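Local atomic coordinates of 2-hydroxychromene-2-carboxylate isomerase (Pseudomonas putida, PDB entry 2IMF), a protein that catalyses the reversible glutathione-dependent isomerisation of 2-hydroxychromene-2-carboxylate to trans-O-hydroxybenzylidenepyruvate in naphthalene breakdown. Residues M1-F13 against G29-R41. Sequence-based numbering, arbitrary orientation. Where two conformers were deposited one is given.
Sequences MIVDFYFDFLSPF and GLTIRYNAIDLAR. With GSH (glutathione), chain E; TOM (4-(2-methoxyphenyl)-2-oxobut-3-enoic acid), chain F.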
loop_
_atom_site.group_PDB
_atom_site.type_symbol
_atom_site.label_atom_id
_atom_site.label_comp_id
_atom_site.label_asym_id
_atom_site.label_seq_id
_atom_site.Cartn_x
_atom_site.Cartn_y
_atom_site.Cartn_z
ATOM N N MET A 1 -2.826 13.359 23.581
ATOM C CA MET A 1 -3.375 12.425 22.540
ATOM C C MET A 1 -2.476 11.220 22.356
ATOM O O MET A 1 -1.261 11.403 22.270
ATOM C CB MET A 1 -3.412 13.206 21.217
ATOM C CG MET A 1 -3.996 12.499 20.010
ATOM S SD MET A 1 -4.068 13.635 18.589
ATOM C CE MET A 1 -4.857 15.106 19.293
ATOM N N ILE A 2 -3.071 10.023 22.263
ATOM C CA ILE A 2 -2.308 8.741 22.215
ATOM C C ILE A 2 -2.537 7.939 20.946
ATOM O O ILE A 2 -3.678 7.653 20.569
ATOM C CB ILE A 2 -2.652 7.790 23.413
ATOM C CG1 ILE A 2 -2.234 8.415 24.755
ATOM C CG2 ILE A 2 -1.901 6.524 23.328
ATOM C CD1 ILE A 2 -2.846 7.743 26.007
ATOM N N VAL A 3 -1.428 7.521 20.341
ATOM C CA VAL A 3 -1.485 6.575 19.184
ATOM C C VAL A 3 -0.785 5.279 19.561
ATOM O O VAL A 3 0.342 5.314 20.094
ATOM C CB VAL A 3 -0.824 7.226 17.979
ATOM C CG1 VAL A 3 -0.533 6.234 16.867
ATOM C CG2 VAL A 3 -1.722 8.372 17.496
ATOM N N ASP A 4 -1.402 4.141 19.341
ATOM C CA ASP A 4 -0.744 2.873 19.481
ATOM C C ASP A 4 -0.039 2.519 18.163
ATOM O O ASP A 4 -0.664 2.569 17.103
ATOM C CB ASP A 4 -1.773 1.821 19.865
ATOM C CG ASP A 4 -2.435 2.113 21.241
ATOM O OD1 ASP A 4 -1.842 2.850 22.086
ATOM O OD2 ASP A 4 -3.531 1.626 21.460
ATOM N N PHE A 5 1.227 2.173 18.262
ATOM C CA PHE A 5 2.074 1.837 17.110
ATOM C C PHE A 5 2.600 0.462 17.232
ATOM O O PHE A 5 3.283 0.119 18.215
ATOM C CB PHE A 5 3.172 2.879 17.098
ATOM C CG PHE A 5 4.247 2.678 16.043
ATOM C CD1 PHE A 5 3.968 2.276 14.720
ATOM C CD2 PHE A 5 5.576 3.036 16.373
ATOM C CE1 PHE A 5 4.984 2.158 13.761
ATOM C CE2 PHE A 5 6.607 2.906 15.403
ATOM C CZ PHE A 5 6.281 2.415 14.099
ATOM N N TYR A 6 2.371 -0.303 16.176
ATOM C CA TYR A 6 2.787 -1.710 16.131
ATOM C C TYR A 6 3.811 -1.865 15.026
ATOM O O TYR A 6 3.572 -1.467 13.889
ATOM C CB TYR A 6 1.612 -2.624 15.808
ATOM C CG TYR A 6 0.594 -2.625 16.889
ATOM C CD1 TYR A 6 -0.387 -1.578 17.029
ATOM C CD2 TYR A 6 0.669 -3.574 17.863
ATOM C CE1 TYR A 6 -1.319 -1.591 18.058
ATOM C CE2 TYR A 6 -0.282 -3.588 18.979
ATOM C CZ TYR A 6 -1.237 -2.571 18.992
ATOM O OH TYR A 6 -2.147 -2.543 20.091
ATOM N N PHE A 7 4.980 -2.404 15.335
ATOM C CA PHE A 7 6.083 -2.492 14.379
ATOM C C PHE A 7 6.852 -3.796 14.645
ATOM O O PHE A 7 6.729 -4.416 15.722
ATOM C CB PHE A 7 7.041 -1.290 14.503
ATOM C CG PHE A 7 7.765 -1.231 15.835
ATOM C CD1 PHE A 7 7.165 -0.686 16.952
ATOM C CD2 PHE A 7 8.993 -1.800 15.994
ATOM C CE1 PHE A 7 7.837 -0.658 18.164
ATOM C CE2 PHE A 7 9.616 -1.846 17.206
ATOM C CZ PHE A 7 9.016 -1.230 18.291
ATOM N N ASP A 8 7.669 -4.184 13.657
ATOM C CA ASP A 8 8.670 -5.276 13.758
ATOM C C ASP A 8 9.931 -4.653 13.144
ATOM O O ASP A 8 9.829 -3.985 12.104
ATOM C CB ASP A 8 8.159 -6.497 12.962
ATOM C CG ASP A 8 9.084 -7.721 13.033
ATOM O OD1 ASP A 8 10.336 -7.533 13.110
ATOM O OD2 ASP A 8 8.579 -8.842 12.914
ATOM N N PHE A 9 11.092 -4.762 13.793
ATOM C CA PHE A 9 12.307 -4.083 13.251
ATOM C C PHE A 9 12.731 -4.647 11.885
ATOM O O PHE A 9 13.529 -4.002 11.242
ATOM C CB PHE A 9 13.487 -4.165 14.242
ATOM C CG PHE A 9 13.336 -3.285 15.455
ATOM C CD1 PHE A 9 13.322 -1.904 15.319
ATOM C CD2 PHE A 9 13.292 -3.851 16.699
ATOM C CE1 PHE A 9 13.211 -1.046 16.464
ATOM C CE2 PHE A 9 13.189 -3.041 17.884
ATOM C CZ PHE A 9 13.149 -1.665 17.749
ATOM N N LEU A 10 12.185 -5.777 11.454
ATOM C CA LEU A 10 12.499 -6.255 10.063
ATOM C C LEU A 10 11.887 -5.400 8.998
ATOM O O LEU A 10 12.260 -5.507 7.842
ATOM C CB LEU A 10 12.088 -7.716 9.817
ATOM C CG LEU A 10 10.601 -8.020 9.802
ATOM C CD1 LEU A 10 9.953 -7.679 8.442
ATOM C CD2 LEU A 10 10.407 -9.492 10.014
ATOM N N SER A 11 10.932 -4.518 9.357
ATOM C CA SER A 11 10.090 -3.833 8.357
ATOM C C SER A 11 10.583 -2.461 7.972
ATOM O O SER A 11 10.571 -1.583 8.803
ATOM C CB SER A 11 8.684 -3.787 8.922
ATOM O OG SER A 11 7.825 -2.897 8.172
ATOM N N PRO A 12 10.963 -2.299 6.704
ATOM C CA PRO A 12 11.401 -0.963 6.281
ATOM C C PRO A 12 10.246 0.046 6.219
ATOM O O PRO A 12 10.496 1.220 6.392
ATOM C CB PRO A 12 11.997 -1.211 4.876
ATOM C CG PRO A 12 11.267 -2.436 4.370
ATOM C CD PRO A 12 11.017 -3.325 5.616
ATOM N N PHE A 13 9.014 -0.394 5.959
ATOM C CA PHE A 13 7.899 0.535 6.038
ATOM C C PHE A 13 7.679 0.960 7.474
ATOM O O PHE A 13 7.254 2.111 7.717
ATOM C CB PHE A 13 6.685 -0.153 5.413
ATOM C CG PHE A 13 6.821 -0.271 3.899
ATOM C CD1 PHE A 13 6.702 0.842 3.078
ATOM C CD2 PHE A 13 7.107 -1.485 3.346
ATOM C CE1 PHE A 13 6.835 0.737 1.707
ATOM C CE2 PHE A 13 7.230 -1.625 1.930
ATOM C CZ PHE A 13 7.118 -0.506 1.145
ATOM N N GLY A 29 4.039 17.098 20.289
ATOM C CA GLY A 29 3.744 16.436 21.564
ATOM C C GLY A 29 2.806 15.238 21.498
ATOM O O GLY A 29 2.206 14.848 22.511
ATOM N N LEU A 30 2.700 14.610 20.329
ATOM C CA LEU A 30 1.882 13.388 20.250
ATOM C C LEU A 30 2.505 12.310 21.144
ATOM O O LEU A 30 3.721 12.148 21.139
ATOM C CB LEU A 30 1.817 12.892 18.793
ATOM C CG LEU A 30 1.152 11.524 18.571
ATOM C CD1 LEU A 30 -0.338 11.671 18.923
ATOM C CD2 LEU A 30 1.318 11.093 17.127
ATOM N N THR A 31 1.673 11.576 21.883
ATOM C CA THR A 31 2.127 10.453 22.714
ATOM C C THR A 31 2.019 9.141 21.929
ATOM O O THR A 31 0.926 8.790 21.493
ATOM C CB THR A 31 1.251 10.282 23.921
ATOM O OG1 THR A 31 1.356 11.476 24.732
ATOM C CG2 THR A 31 1.666 9.085 24.775
ATOM N N ILE A 32 3.116 8.391 21.845
ATOM C CA ILE A 32 3.111 7.084 21.110
ATOM C C ILE A 32 3.223 5.967 22.104
ATOM O O ILE A 32 4.174 5.955 22.925
ATOM C CB ILE A 32 4.335 6.956 20.194
ATOM C CG1 ILE A 32 4.359 8.072 19.142
ATOM C CG2 ILE A 32 4.354 5.587 19.481
ATOM C CD1 ILE A 32 3.181 7.981 18.186
ATOM N N ARG A 33 2.330 4.987 22.023
ATOM C CA ARG A 33 2.473 3.751 22.741
ATOM C C ARG A 33 3.098 2.701 21.775
ATOM O O ARG A 33 2.420 2.226 20.824
ATOM C CB ARG A 33 1.139 3.283 23.311
ATOM C CG ARG A 33 1.245 2.004 24.061
ATOM C CD ARG A 33 -0.100 1.641 24.759
ATOM N NE ARG A 33 -0.961 2.810 24.931
ATOM C CZ ARG A 33 -2.296 2.816 24.811
ATOM N NH1 ARG A 33 -2.970 1.717 24.518
ATOM N NH2 ARG A 33 -2.964 3.937 24.967
ATOM N N TYR A 34 4.353 2.324 22.017
ATOM C CA TYR A 34 5.095 1.407 21.111
ATOM C C TYR A 34 4.839 -0.051 21.421
ATOM O O TYR A 34 4.768 -0.451 22.617
ATOM C CB TYR A 34 6.575 1.635 21.270
ATOM C CG TYR A 34 7.036 2.961 20.802
ATOM C CD1 TYR A 34 7.032 4.044 21.701
ATOM C CD2 TYR A 34 7.461 3.195 19.485
ATOM C CE1 TYR A 34 7.469 5.307 21.309
ATOM C CE2 TYR A 34 7.892 4.462 19.103
ATOM C CZ TYR A 34 7.860 5.521 20.026
ATOM O OH TYR A 34 8.301 6.751 19.642
ATOM N N ASN A 35 4.678 -0.868 20.380
ATOM C CA ASN A 35 4.483 -2.268 20.532
ATOM C C ASN A 35 5.346 -3.018 19.505
ATOM O O ASN A 35 4.992 -3.075 18.334
ATOM C CB ASN A 35 2.998 -2.618 20.269
ATOM C CG ASN A 35 2.022 -1.893 21.235
ATOM O OD1 ASN A 35 1.812 -2.325 22.372
ATOM N ND2 ASN A 35 1.521 -0.762 20.802
ATOM N N ALA A 36 6.398 -3.687 19.977
ATOM C CA ALA A 36 7.229 -4.537 19.084
ATOM C C ALA A 36 6.592 -5.902 18.994
ATOM O O ALA A 36 6.352 -6.547 20.037
ATOM C CB ALA A 36 8.669 -4.661 19.592
ATOM N N ILE A 37 6.275 -6.346 17.765
ATOM C CA ILE A 37 5.569 -7.622 17.604
ATOM C C ILE A 37 6.157 -8.447 16.486
ATOM O O ILE A 37 6.914 -7.954 15.655
ATOM C CB ILE A 37 4.034 -7.463 17.277
ATOM C CG1 ILE A 37 3.850 -6.581 16.003
ATOM C CG2 ILE A 37 3.357 -6.712 18.433
ATOM C CD1 ILE A 37 2.362 -6.557 15.509
ATOM N N ASP A 38 5.809 -9.712 16.474
ATOM C CA ASP A 38 6.358 -10.659 15.506
ATOM C C ASP A 38 5.520 -10.714 14.241
ATOM O O ASP A 38 4.464 -11.419 14.210
ATOM C CB ASP A 38 6.464 -12.042 16.159
ATOM C CG ASP A 38 7.213 -13.045 15.309
ATOM O OD1 ASP A 38 7.433 -12.883 14.126
ATOM O OD2 ASP A 38 7.526 -14.153 15.832
ATOM N N LEU A 39 5.992 -10.055 13.175
ATOM C CA LEU A 39 5.205 -10.063 11.940
ATOM C C LEU A 39 4.907 -11.483 11.455
ATOM O O LEU A 39 3.833 -11.766 10.942
ATOM C CB LEU A 39 5.954 -9.317 10.837
ATOM C CG LEU A 39 5.249 -9.311 9.465
ATOM C CD1 LEU A 39 3.869 -8.676 9.549
ATOM C CD2 LEU A 39 6.136 -8.660 8.438
ATOM N N ALA A 40 5.915 -12.355 11.659
ATOM C CA ALA A 40 5.737 -13.678 11.056
ATOM C C ALA A 40 4.599 -14.345 11.722
ATOM O O ALA A 40 3.764 -15.034 11.102
ATOM C CB ALA A 40 6.988 -14.563 11.222
ATOM N N ARG A 41 4.498 -14.190 13.028
ATOM C CA ARG A 41 3.404 -14.788 13.739
ATOM C C ARG A 41 2.050 -14.165 13.389
ATOM O O ARG A 41 1.023 -14.840 13.261
ATOM C CB ARG A 41 3.629 -14.667 15.245
ATOM C CG ARG A 41 3.939 -15.929 15.948
ATOM C CD ARG A 41 4.439 -15.507 17.334
ATOM N NE ARG A 41 5.545 -16.343 17.779
ATOM C CZ ARG A 41 5.510 -17.056 18.898
ATOM N NH1 ARG A 41 4.428 -16.992 19.665
ATOM N NH2 ARG A 41 6.555 -17.812 19.249
HETATM N N1 GSH E . 1.891 0.320 1.503
HETATM C CA1 GSH E . 2.612 0.083 2.713
HETATM C C1 GSH E . 3.304 1.256 3.310
HETATM O O11 GSH E . 3.708 1.200 4.473
HETATM O O12 GSH E . 3.564 2.091 2.416
HETATM C CB1 GSH E . 3.112 -1.350 2.856
HETATM C CG1 GSH E . 3.368 -1.873 4.269
HETATM C CD1 GSH E . 3.859 -3.293 4.222
HETATM O OE1 GSH E . 3.998 -3.897 3.046
HETATM N N2 GSH E . 4.176 -3.917 5.333
HETATM C CA2 GSH E . 4.493 -5.337 5.410
HETATM C C2 GSH E . 3.390 -6.166 5.905
HETATM O O2 GSH E . 2.705 -5.740 6.988
HETATM C CB2 GSH E . 5.716 -5.499 6.369
HETATM S SG2 GSH E . 7.271 -4.854 5.641
HETATM N N3 GSH E . 3.052 -7.264 5.295
HETATM C CA3 GSH E . 1.816 -7.945 5.681
HETATM C C3 GSH E . 0.883 -7.954 4.492
HETATM O O31 GSH E . -0.241 -8.466 4.647
HETATM O O32 GSH E . 1.278 -7.504 3.365
HETATM O O8 TOM F . 7.799 -8.873 2.810
HETATM C C9 TOM F . 7.573 -8.817 4.014
HETATM C C10 TOM F . 7.201 -9.948 4.825
HETATM O O11 TOM F . 6.017 -10.337 4.687
HETATM O O10 TOM F . 8.011 -10.406 5.658
HETATM C C8 TOM F . 7.565 -7.535 4.786
HETATM C C7 TOM F . 7.788 -6.339 4.293
HETATM C C1 TOM F . 9.011 -5.957 3.482
HETATM C C6 TOM F . 8.754 -5.157 2.387
HETATM C C5 TOM F . 9.806 -4.772 1.561
HETATM C C4 TOM F . 11.113 -5.153 1.910
HETATM C C3 TOM F . 11.383 -5.939 3.009
HETATM C C2 TOM F . 10.292 -6.332 3.806
HETATM O O2 TOM F . 10.442 -7.080 4.923
HETATM C C11 TOM F . 11.805 -7.179 5.345
HETATM O O HOH W 1 9.133 -11.416 12.595
#
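M1 O accepts the backbone N-H of T31 and starts a parallel ladder in which strands 2-7 and 31-36 run side by side, their axes 4.7 Å apart at closest approach. N-H and C=O of V3 pair with T31 and R33, those of F5 with R33 and N35, those of F7 with N35 and I37, the last just beyond the strand. The register is one-to-one: I2, D4 and Y6 share a face with T31, R33 and N35, while V3, F5 and F7 share the other with I32, Y34 and A36. The D4 carboxylate lies over a face of the R33 guanidinium, the planes 60° apart; this salt bridge is one of charge alone, and the exact place of OD1 is doubtful. The stronger partner of D4 is R163, salt-bridged to OD2. F5 O takes two donors: the backbone N of N35 at 2.8 Å and, from above the carbonyl plane, N35 ND2 at 3.3 Å. That second bond helps hold the N35 amide flat over the Y6 ring, the planes only 13° apart. With chi1 at 65°, the F7 ring is swung across A36, whose CA sits 4.0 Å from the ring centroid, a CH-pi contact over the face. In D8, OD1 closes an Asx turn with L10 N and is also bonded to S86 and N90, while OD2 receives L39 N at 2.9 Å through its anti lone pair. A water donates to both D8 OD2 and D38 OD1. S11, the inferred nucleophile at the N-cap position of helix 12-28, has OG bonded to S14 OG and 3.2 Å from glutathione SG2; L39 CD2 flanks both ligands. With connecting helix 12-28 the strands make the thioredoxin-like domain's beta-alpha-beta unit: strand 2-7 lies between edge strand 31-36 and antiparallel 170-173, with helix 99-115 against F7 and Y34 and helix 147-162 against Y6 and N35.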